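Local coordinates for glycosaminoglycan xylosylkinase (Hydra vulgaris, PDB 5XOM), which probably phosphorylates the xylose residue of the glycosaminoglycan linkage region, as a sugar kinase of the secretory-pathway Fam20 family, at residues Thr92-Met97 with Leu191-Lys196. Sequence-based numbering, arbitrary orientation.
Sequences TQLKAM and LYCNRK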
loop_
_atom_site.group_PDB
_atom_site.type_symbol
_atom_site.label_atom_id
_atom_site.label_comp_id
_atom_site.label_asym_id
_atom_site.label_seq_id
_atom_site.Cartn_x
_atom_site.Cartn_y
_atom_site.Cartn_z
ATOM N N THR A 92 -5.272 -6.107 35.485
ATOM C CA THR A 92 -6.218 -7.088 35.982
ATOM C C THR A 92 -6.072 -8.450 35.325
ATOM O O THR A 92 -6.596 -9.436 35.854
ATOM C CB THR A 92 -7.643 -6.582 35.732
ATOM O OG1 THR A 92 -8.579 -7.657 35.888
ATOM C CG2 THR A 92 -7.753 -6.024 34.312
ATOM N N GLN A 93 -5.367 -8.525 34.201
ATOM C CA GLN A 93 -5.386 -9.689 33.330
ATOM C C GLN A 93 -4.016 -10.346 33.260
ATOM O O GLN A 93 -2.985 -9.665 33.262
ATOM C CB GLN A 93 -5.862 -9.297 31.936
ATOM C CG GLN A 93 -7.308 -8.833 31.932
ATOM C CD GLN A 93 -8.255 -9.885 32.479
ATOM O OE1 GLN A 93 -8.202 -11.050 32.085
ATOM N NE2 GLN A 93 -9.122 -9.481 33.403
ATOM N N LEU A 94 -4.008 -11.675 33.185
ATOM C CA LEU A 94 -2.753 -12.394 33.029
ATOM C C LEU A 94 -2.264 -12.242 31.595
ATOM O O LEU A 94 -3.006 -12.510 30.644
ATOM C CB LEU A 94 -2.930 -13.867 33.389
ATOM C CG LEU A 94 -1.731 -14.772 33.114
ATOM C CD1 LEU A 94 -0.508 -14.221 33.823
ATOM C CD2 LEU A 94 -2.029 -16.187 33.603
ATOM N N LYS A 95 -1.030 -11.779 31.443
ATOM C CA LYS A 95 -0.397 -11.646 30.139
ATOM C C LYS A 95 1.110 -11.638 30.346
ATOM O O LYS A 95 1.599 -11.620 31.477
ATOM C CB LYS A 95 -0.860 -10.378 29.417
ATOM C CG LYS A 95 -0.412 -9.090 30.090
ATOM C CD LYS A 95 -1.179 -7.896 29.534
ATOM C CE LYS A 95 -0.779 -6.598 30.219
ATOM N NZ LYS A 95 -1.594 -5.454 29.719
ATOM N N ALA A 96 1.840 -11.628 29.239
ATOM C CA ALA A 96 3.286 -11.512 29.249
ATOM C C ALA A 96 3.695 -10.467 28.222
ATOM O O ALA A 96 2.891 -10.029 27.394
ATOM C CB ALA A 96 3.972 -12.855 28.956
ATOM N N MET A 97 4.953 -10.053 28.283
ATOM C CA MET A 97 5.511 -9.117 27.318
ATOM C C MET A 97 6.742 -9.773 26.698
ATOM O O MET A 97 7.632 -10.227 27.424
ATOM C CB MET A 97 5.832 -7.787 28.015
ATOM C CG MET A 97 6.231 -6.608 27.134
ATOM S SD MET A 97 7.705 -6.814 26.115
ATOM C CE MET A 97 8.970 -6.148 27.177
ATOM N N LEU A 191 -3.022 -8.170 39.447
ATOM C CA LEU A 191 -3.854 -8.012 40.643
ATOM C C LEU A 191 -4.628 -9.284 40.967
ATOM O O LEU A 191 -4.672 -9.720 42.124
ATOM C CB LEU A 191 -4.841 -6.861 40.474
ATOM C CG LEU A 191 -4.357 -5.421 40.390
ATOM C CD1 LEU A 191 -5.543 -4.511 40.050
ATOM C CD2 LEU A 191 -3.634 -5.004 41.679
ATOM N N TYR A 192 -5.270 -9.885 39.966
ATOM C CA TYR A 192 -6.058 -11.092 40.185
ATOM C C TYR A 192 -5.291 -12.351 39.830
ATOM O O TYR A 192 -5.857 -13.446 39.881
ATOM C CB TYR A 192 -7.346 -11.034 39.364
ATOM C CG TYR A 192 -8.199 -9.831 39.684
ATOM C CD1 TYR A 192 -8.353 -9.400 40.983
ATOM C CD2 TYR A 192 -8.841 -9.124 38.689
ATOM C CE1 TYR A 192 -9.125 -8.293 41.285
ATOM C CE2 TYR A 192 -9.617 -8.010 38.988
ATOM C CZ TYR A 192 -9.756 -7.600 40.287
ATOM O OH TYR A 192 -10.526 -6.494 40.592
ATOM N N CYS A 193 -4.007 -12.219 39.513
ATOM C CA CYS A 193 -3.209 -13.373 39.143
ATOM C C CYS A 193 -2.906 -14.209 40.380
ATOM O O CYS A 193 -2.511 -13.675 41.421
ATOM C CB CYS A 193 -1.926 -12.907 38.459
ATOM S SG CYS A 193 -2.177 -12.304 36.760
ATOM N N ASN A 194 -3.119 -15.517 40.277
ATOM C CA ASN A 194 -2.777 -16.412 41.374
ATOM C C ASN A 194 -2.606 -17.827 40.848
ATOM O O ASN A 194 -3.078 -18.179 39.762
ATOM C CB ASN A 194 -3.826 -16.381 42.491
ATOM C CG ASN A 194 -5.155 -16.927 42.046
ATOM O OD1 ASN A 194 -5.396 -18.132 42.109
ATOM N ND2 ASN A 194 -6.035 -16.043 41.592
ATOM N N ARG A 195 -1.944 -18.637 41.676
ATOM C CA ARG A 195 -1.531 -19.986 41.310
ATOM C C ARG A 195 -2.713 -20.886 40.957
ATOM O O ARG A 195 -2.554 -21.848 40.197
ATOM C CB ARG A 195 -0.712 -20.570 42.465
ATOM C CG ARG A 195 -0.507 -22.067 42.466
ATOM C CD ARG A 195 0.347 -22.471 43.658
ATOM N NE ARG A 195 1.218 -23.604 43.369
ATOM C CZ ARG A 195 2.530 -23.500 43.180
ATOM N NH1 ARG A 195 3.121 -22.315 43.272
ATOM N NH2 ARG A 195 3.255 -24.579 42.916
ATOM N N LYS A 196 -3.901 -20.605 41.482
ATOM C CA LYS A 196 -5.037 -21.461 41.159
ATOM C C LYS A 196 -5.695 -21.108 39.831
ATOM O O LYS A 196 -6.577 -21.847 39.383
ATOM C CB LYS A 196 -6.090 -21.380 42.264
ATOM C CG LYS A 196 -5.710 -22.009 43.596
ATOM C CD LYS A 196 -6.456 -21.316 44.733
ATOM C CE LYS A 196 -7.114 -22.317 45.675
ATOM N NZ LYS A 196 -6.183 -23.377 46.147
#
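Thr92 and Leu191 bring their backbones to 5.3 Å between CA atoms, and Leu94 and Cys193 follow at 6.2 Å between theirs, with no hydrogen bond joining 92-97 to 191-196 themselves. The backbone of Leu191 is hydrogen-bonded to that of Gly91, the residue just before 92-97, which ties the two loops together.

Thr92 meets Tyr192 at the surface. Its hydroxyl reaches the ring edge near the ring plane, OG1 standing 3.2 Å from CD2 of Tyr192 and almost as near its CE2, at 3.3 Å. OG1 is turned anti to the backbone N (chi1 165°), which carries it to the ring. A polar oxygen suits this edge, where aromatic hydrogens are slightly positive, and the ring, largely open to solvent, presents its CD2-CE2 edge to the threonine. Gln93 NE2 gives the same OG1 a weak hydrogen bond, and Gln93 OE1 accepts from Asp130 N, so this amide links the threonine to another part of the chain.

Residues 92-95 lead into strand 96-100 of the five-stranded antiparallel sheet of this kinase-like fold, and 191-196 belongs to the disulfide-bearing excursion between strands 184-186 and 199-200. A disulfide joins Cys193 to Cys190, closing a short loop and limiting where the sulfur can lie. That sulfur packs on Leu94, with SG 3.8 Å from CB and 3.9 Å from CD1, an apolar fit for a buried leucine that also touches Arg114. Farther on, Asn194 OD1 accepts from Lys196 N at 3.0 Å in an Asx turn, the short side chain of asparagine letting its carbonyl reach the backbone N two residues on.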